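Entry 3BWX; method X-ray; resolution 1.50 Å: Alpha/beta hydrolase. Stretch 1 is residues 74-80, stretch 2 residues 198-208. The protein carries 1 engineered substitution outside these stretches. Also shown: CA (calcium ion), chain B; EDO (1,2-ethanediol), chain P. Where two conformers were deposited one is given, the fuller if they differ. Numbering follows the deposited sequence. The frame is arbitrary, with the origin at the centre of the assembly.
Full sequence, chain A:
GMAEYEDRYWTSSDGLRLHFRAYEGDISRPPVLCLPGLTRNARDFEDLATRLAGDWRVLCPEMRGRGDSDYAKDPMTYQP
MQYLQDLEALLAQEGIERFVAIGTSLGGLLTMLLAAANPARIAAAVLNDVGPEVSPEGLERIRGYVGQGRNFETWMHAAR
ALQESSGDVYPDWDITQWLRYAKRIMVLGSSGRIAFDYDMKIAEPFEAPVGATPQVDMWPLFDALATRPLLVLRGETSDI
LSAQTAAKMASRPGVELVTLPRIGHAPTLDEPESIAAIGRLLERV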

ATOM      1  N   ASP A  74      22.100  -5.236  -2.325  1.00  8.83           N
ATOM      2  CA  ASP A  74      22.310  -4.980  -0.914  1.00  8.89           C
ATOM      3  C   ASP A  74      20.957  -4.929  -0.191  1.00 10.73           C
ATOM      4  O   ASP A  74      20.265  -3.871  -0.206  1.00  8.04           O
ATOM      5  CB  ASP A  74      23.002  -3.638  -0.759  1.00 10.81           C
ATOM      6  CG  ASP A  74      23.290  -3.280   0.665  1.00 11.22           C
ATOM      7  OD1 ASP A  74      22.955  -4.110   1.552  1.00 13.04           O
ATOM      8  OD2 ASP A  74      23.846  -2.184   0.921  1.00 17.97           O
ATOM      9  N   PRO A  75      20.588  -6.062   0.436  1.00  9.47           N
ATOM     10  CA  PRO A  75      19.310  -6.071   1.148  1.00  8.22           C
ATOM     11  C   PRO A  75      19.189  -5.064   2.307  1.00 10.40           C
ATOM     12  O   PRO A  75      18.103  -4.874   2.795  1.00  7.54           O
ATOM     13  CB  PRO A  75      19.161  -7.545   1.635  1.00 11.04           C
ATOM     14  CG  PRO A  75      20.242  -8.271   1.118  1.00 14.96           C
ATOM     15  CD  PRO A  75      21.282  -7.356   0.499  1.00 11.54           C
HETATM   16  N   MSE A  76      20.269  -4.442   2.767  1.00  6.45           N
HETATM   17  CA  MSE A  76      20.171  -3.393   3.779  1.00  9.21           C
HETATM   18  C   MSE A  76      19.475  -2.146   3.173  1.00  8.31           C
HETATM   19  O   MSE A  76      19.017  -1.281   3.906  1.00  7.80           O
HETATM   20  CB  MSE A  76      21.542  -2.999   4.381  1.00  9.13           C
HETATM   21  CG  MSE A  76      21.389  -2.179   5.651  1.00 11.23           C
HETATM   22 SE   MSE A  76      23.066  -1.989   6.551  0.75 13.91          SE
HETATM   23  CE  MSE A  76      22.577  -0.491   7.728  1.00 15.84           C
ATOM     24  N   THR A  77      19.348  -2.041   1.851  1.00 10.22           N
ATOM     25  CA  THR A  77      18.557  -0.961   1.270  1.00  8.03           C
ATOM     26  C   THR A  77      17.029  -1.131   1.307  1.00  7.88           C
ATOM     27  O   THR A  77      16.299  -0.234   0.878  1.00  7.85           O
ATOM     28  CB  THR A  77      18.963  -0.710  -0.219  1.00  5.69           C
ATOM     29  OG1 THR A  77      18.618  -1.853  -1.026  1.00  9.30           O
ATOM     30  CG2 THR A  77      20.400  -0.372  -0.303  1.00 16.30           C
ATOM     31  N   TYR A  78      16.595  -2.281   1.819  1.00  7.80           N
ATOM     32  CA  TYR A  78      15.155  -2.573   2.029  1.00  8.36           C
ATOM     33  C   TYR A  78      14.721  -1.903   3.339  1.00  9.28           C
ATOM     34  O   TYR A  78      14.653  -2.540   4.381  1.00  9.38           O
ATOM     35  CB  TYR A  78      14.946  -4.086   2.062  1.00  8.28           C
ATOM     36  CG  TYR A  78      15.112  -4.781   0.750  1.00  5.36           C
ATOM     37  CD1 TYR A  78      14.579  -4.243  -0.439  1.00  6.70           C
ATOM     38  CD2 TYR A  78      15.733  -6.035   0.658  1.00  7.56           C
ATOM     39  CE1 TYR A  78      14.694  -4.948  -1.704  1.00  7.37           C
ATOM     40  CE2 TYR A  78      15.823  -6.703  -0.565  1.00  7.63           C
ATOM     41  CZ  TYR A  78      15.337  -6.154  -1.740  1.00  9.31           C
ATOM     42  OH  TYR A  78      15.410  -6.824  -2.940  1.00  7.61           O
ATOM     43  N   GLN A  79      14.525  -0.589   3.293  1.00 10.30           N
ATOM     44  CA  GLN A  79      14.104   0.148   4.481  1.00 10.96           C
ATOM     45  C   GLN A  79      13.302   1.374   4.059  1.00  9.80           C
ATOM     46  O   GLN A  79      13.474   1.865   2.911  1.00  8.95           O
ATOM     47  CB  GLN A  79      15.348   0.510   5.294  1.00 12.36           C
ATOM     48  CG  GLN A  79      16.366   1.368   4.546  1.00 15.66           C
ATOM     49  CD  GLN A  79      17.531   1.752   5.395  1.00 23.65           C
ATOM     50  OE1 GLN A  79      17.501   1.629   6.626  1.00 38.22           O
ATOM     51  NE2 GLN A  79      18.600   2.200   4.743  1.00 37.17           N
ATOM     52  N   PRO A  80      12.405   1.829   4.952  1.00  9.02           N
ATOM     53  CA  PRO A  80      11.497   2.924   4.593  1.00  9.52           C
ATOM     54  C   PRO A  80      12.074   4.180   4.031  1.00  8.28           C
ATOM     55  O   PRO A  80      11.497   4.727   3.083  1.00  9.84           O
ATOM     56  CB  PRO A  80      10.733   3.189   5.887  1.00 10.17           C
ATOM     57  CG  PRO A  80      10.698   1.869   6.545  1.00 14.08           C
ATOM     58  CD  PRO A  80      12.053   1.291   6.279  1.00 11.17           C
ATOM     59  N   TYR A 198       7.790 -11.306  -3.666  1.00  8.45           N
ATOM     60  CA  TYR A 198       8.756 -10.324  -3.195  1.00  8.23           C
ATOM     61  C   TYR A 198      10.054 -11.043  -2.892  1.00 10.14           C
ATOM     62  O   TYR A 198      10.056 -12.266  -2.708  1.00 10.00           O
ATOM     63  CB  TYR A 198       8.254  -9.491  -1.974  1.00  6.19           C
ATOM     64  CG  TYR A 198       7.949 -10.270  -0.735  1.00  7.56           C
ATOM     65  CD1 TYR A 198       8.953 -10.555   0.188  1.00 12.98           C
ATOM     66  CD2 TYR A 198       6.670 -10.688  -0.435  1.00 11.22           C
ATOM     67  CE1 TYR A 198       8.664 -11.284   1.346  1.00 13.75           C
ATOM     68  CE2 TYR A 198       6.403 -11.413   0.701  1.00 13.04           C
ATOM     69  CZ  TYR A 198       7.395 -11.701   1.596  1.00 12.30           C
ATOM     70  OH  TYR A 198       7.155 -12.408   2.763  1.00 14.64           O
ATOM     71  N   ASP A 199      11.145 -10.282  -2.833  1.00  7.96           N
ATOM     72  CA  ASP A 199      12.451 -10.823  -2.404  1.00  4.94           C
ATOM     73  C   ASP A 199      12.437 -11.276  -0.913  1.00  4.59           C
ATOM     74  O   ASP A 199      12.231 -10.457  -0.022  1.00  8.35           O
ATOM     75  CB  ASP A 199      13.496  -9.698  -2.560  1.00  7.61           C
ATOM     76  CG  ASP A 199      14.939 -10.169  -2.371  1.00  9.30           C
ATOM     77  OD1 ASP A 199      15.160 -11.325  -1.966  1.00  7.97           O
ATOM     78  OD2 ASP A 199      15.821  -9.349  -2.685  1.00 10.78           O
HETATM   79  N   MSE A 200      12.630 -12.570  -0.652  0.50  8.00           N
HETATM   80  CA  MSE A 200      12.686 -13.064   0.698  0.50  9.08           C
HETATM   81  C   MSE A 200      13.669 -12.300   1.584  0.50  6.40           C
HETATM   82  O   MSE A 200      13.403 -12.130   2.786  0.50  6.66           O
HETATM   83  CB  MSE A 200      13.018 -14.566   0.721  0.50 11.90           C
HETATM   84  CG  MSE A 200      11.892 -15.460   0.231  0.50 13.51           C
HETATM   85 SE   MSE A 200      10.138 -15.289   1.110  0.37 23.60          SE
HETATM   86  CE  MSE A 200       9.129 -14.449  -0.358  0.50 11.75           C
ATOM     87  N   LYS A 201      14.745 -11.771   0.992  1.00 10.08           N
ATOM     88  CA  LYS A 201      15.748 -11.038   1.741  1.00  7.52           C
ATOM     89  C   LYS A 201      15.234  -9.760   2.404  1.00  8.38           C
ATOM     90  O   LYS A 201      15.957  -9.217   3.251  1.00  9.06           O
ATOM     91  CB  LYS A 201      16.969 -10.740   0.892  1.00  9.92           C
ATOM     92  CG  LYS A 201      17.686 -12.021   0.525  1.00 12.39           C
ATOM     93  CD  LYS A 201      19.016 -11.798  -0.163  1.00 22.37           C
ATOM     94  CE  LYS A 201      19.705 -13.128  -0.355  1.00 24.00           C
ATOM     95  NZ  LYS A 201      20.844 -13.030  -1.289  1.00 38.02           N
ATOM     96  N   ILE A 202      14.032  -9.294   2.027  1.00  9.28           N
ATOM     97  CA  ILE A 202      13.347  -8.254   2.744  1.00 10.20           C
ATOM     98  C   ILE A 202      13.192  -8.588   4.223  1.00  9.32           C
ATOM     99  O   ILE A 202      13.144  -7.690   5.027  1.00  9.02           O
ATOM    100  CB  ILE A 202      11.974  -7.909   2.061  1.00 11.18           C
ATOM    101  CG1 ILE A 202      12.203  -7.199   0.719  1.00 10.65           C
ATOM    102  CG2 ILE A 202      11.064  -7.107   2.976  1.00 16.40           C
ATOM    103  CD1 ILE A 202      10.971  -7.222  -0.246  1.00 16.23           C
ATOM    104  N   ALA A 203      13.144  -9.865   4.563  1.00  9.64           N
ATOM    105  CA  ALA A 203      13.010 -10.283   5.965  1.00  9.57           C
ATOM    106  C   ALA A 203      14.267 -10.081   6.818  1.00 10.53           C
ATOM    107  O   ALA A 203      14.224 -10.197   8.031  1.00  9.44           O
ATOM    108  CB  ALA A 203      12.593 -11.773   6.007  1.00  9.21           C
ATOM    109  N   GLU A 204      15.416  -9.893   6.186  1.00  8.06           N
ATOM    110  CA  GLU A 204      16.667  -9.690   6.907  1.00  9.03           C
ATOM    111  C   GLU A 204      16.570  -8.397   7.687  1.00  9.36           C
ATOM    112  O   GLU A 204      16.249  -7.342   7.129  1.00  9.97           O
ATOM    113  CB  GLU A 204      17.862  -9.678   5.938  1.00 10.09           C
ATOM    114  CG  GLU A 204      18.076 -11.031   5.285  1.00 13.23           C
ATOM    115  CD  GLU A 204      19.241 -11.053   4.276  1.00 12.16           C
ATOM    116  OE1 GLU A 204      19.980 -10.046   4.180  1.00 11.68           O
ATOM    117  OE2 GLU A 204      19.369 -12.076   3.552  1.00 18.36           O
ATOM    118  N   PRO A 205      16.745  -8.468   9.013  1.00  7.31           N
ATOM    119  CA  PRO A 205      16.533  -7.229   9.808  1.00  8.62           C
ATOM    120  C   PRO A 205      17.522  -6.102   9.615  1.00 10.70           C
ATOM    121  O   PRO A 205      17.133  -4.919   9.608  1.00  9.96           O
ATOM    122  CB  PRO A 205      16.591  -7.721  11.249  1.00  9.88           C
ATOM    123  CG  PRO A 205      17.368  -8.980  11.220  1.00 11.28           C
ATOM    124  CD  PRO A 205      16.975  -9.618   9.903  1.00  8.21           C
ATOM    125  N   PHE A 206      18.789  -6.464   9.474  1.00  9.47           N
ATOM    126  CA  PHE A 206      19.882  -5.509   9.628  1.00  9.71           C
ATOM    127  C   PHE A 206      19.635  -4.708  10.905  1.00  8.22           C
ATOM    128  O   PHE A 206      19.456  -5.313  11.940  1.00  9.85           O
ATOM    129  CB  PHE A 206      20.048  -4.684   8.354  1.00 11.50           C
ATOM    130  CG  PHE A 206      20.639  -5.478   7.235  1.00  7.95           C
ATOM    131  CD1 PHE A 206      22.010  -5.651   7.109  1.00  8.07           C
ATOM    132  CD2 PHE A 206      19.789  -6.177   6.376  1.00  6.92           C
ATOM    133  CE1 PHE A 206      22.517  -6.417   6.055  1.00  7.30           C
ATOM    134  CE2 PHE A 206      20.303  -6.981   5.342  1.00 11.78           C
ATOM    135  CZ  PHE A 206      21.631  -7.072   5.169  1.00 17.47           C
ATOM    136  N   GLU A 207      19.520  -3.389  10.868  1.00 12.93           N
ATOM    137  CA  GLU A 207      19.428  -2.669  12.166  1.00 14.92           C
ATOM    138  C   GLU A 207      18.133  -2.850  12.982  1.00 14.46           C
ATOM    139  O   GLU A 207      18.119  -2.644  14.199  1.00 16.86           O
ATOM    140  CB  GLU A 207      19.704  -1.192  11.989  1.00 19.06           C
ATOM    141  CG  GLU A 207      21.123  -0.919  11.460  1.00 29.60           C
ATOM    142  CD  GLU A 207      21.241   0.430  10.791  1.00 40.93           C
ATOM    143  OE1 GLU A 207      20.536   0.640   9.771  1.00 42.21           O
ATOM    144  OE2 GLU A 207      22.044   1.268  11.288  1.00 48.72           O
ATOM    145  N   ALA A 208      17.047  -3.232  12.327  1.00 13.50           N
ATOM    146  CA  ALA A 208      15.760  -3.391  13.040  1.00 14.11           C
ATOM    147  C   ALA A 208      14.895  -4.364  12.304  1.00 11.31           C
ATOM    148  O   ALA A 208      14.926  -4.386  11.084  1.00 12.52           O
ATOM    149  CB  ALA A 208      15.040  -2.055  13.146  1.00 13.55           C
TER
HETATM  150 CA    CA B 285      15.199  -3.584   8.850  1.00 12.99          CA
HETATM  151  C1  EDO P 299      21.592  -2.030  -5.949  1.00 17.51           C
HETATM  152  O1  EDO P 299      21.350  -3.358  -6.429  1.00 16.26           O
HETATM  153  C2  EDO P 299      20.981  -1.777  -4.574  1.00 24.94           C
HETATM  154  O2  EDO P 299      21.614  -2.601  -3.588  1.00 20.33           O
HETATM  155  O   HOH W   1      16.338  -5.384   4.983  1.00 10.13           O
HETATM  156  O   HOH W   2      13.326  -5.040   5.116  1.00 12.07           O
HETATM  157  O   HOH W   3      16.619  -3.526   6.872  1.00 11.46           O
HETATM  158  O   HOH W   4      13.813  -2.381   6.963  1.00 13.09           O
HETATM  159  O   HOH W   5      20.443   2.338   7.246  1.00 37.37           O
HETATM  160  O   HOH W   6      14.319  -5.394   7.677  1.00 12.28           O
HETATM  161  O   HOH W   7      16.626  -1.823   9.615  1.00 12.61           O
HETATM  162  O   HOH W   8      13.289  -2.500   9.893  1.00 13.11           O

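Three residues, Tyr78, Met76 and Phe206, cover the most surface in the contact between residues 74-80 and 198-208, which together bury 457 Å². Both segments contain a short 3-10 turn, and the aromatic rings, one from each side, organise the packing at two separate sites.

Tyr78 is buried, and its CA-to-CB bond points toward the opposing stretch. With chi1 at -71° (m), its ring reaches past Ile202 to Asp199. The hydroxyl donates a hydrogen bond to the carboxylate, with OH of Tyr78 2.6 Å from OD2 of Asp199, and this acceptor lies at the ring edge, near its plane, where a phenol proton can readily be directed. The other carboxylate oxygen is also engaged: OD1 of Asp199 accepts a hydrogen bond from the backbone N of Lys201 at 3.0 Å. The carboxylate thus ties the start of the 3-10 segment to the tyrosine across the contact. Ile202 covers one face of the same ring. Its CG1 lies 3.7 Å from the centroid of the Tyr78 ring and only 10° off the ring normal, a CH-pi arrangement in which the aliphatic carbon sits almost directly above the ring centre.

At the second site the roles are reversed, with the aromatic ring coming from residues 198-208. Phe206 lies in a type II' beta turn from Pro205 to Ala208 and adopts positive phi (47°), with its CA-to-CB bond toward the other stretch. Met76, modelled as selenomethionine, packs over the ring: its CB is 3.8 Å from the Phe206 centroid and 10° off the normal. The side chain is extended, all three chi angles being t, so it runs on beyond this point; CG of Met76 is 3.7 Å from CG of Phe206, while SE lies 4.7 Å from the ring centroid in an oblique position. Beyond the selenium, the terminal CE approaches OE1 of Glu207 to 3.1 Å. Pro75 extends the apolar surface, with its CB 3.9 Å from CE2 of Phe206 and likewise 3.9 Å from CB of Lys201. The lysine contributes the base of its side chain here, since its end leads away.

Water completes the contact where backbone carbonyls of the two stretches converge on the same site. Water 1 lies 2.9 Å from O of Pro75 and 2.9 Å from O of Glu204, placed to donate to either; water 2 lies in the same way 2.9 Å from O of Tyr78 and 2.7 Å from O of Ile202. Two carbonyls cannot hydrogen-bond to each other, and a water between them can offer a proton to either. Water 5 serves the side chains in the same way, donating to OE1 of Gln79 at 3.1 Å and to OE1 of Glu207 at 3.0 Å. The calcium ion binds O of Pro205 at 2.5 Å and O of Ala208 at 2.4 Å, clasping both ends of the turn that carries Phe206. Its ligand water 4 donates to O of Tyr78 at 2.7 Å, linking the metal site to the first stretch.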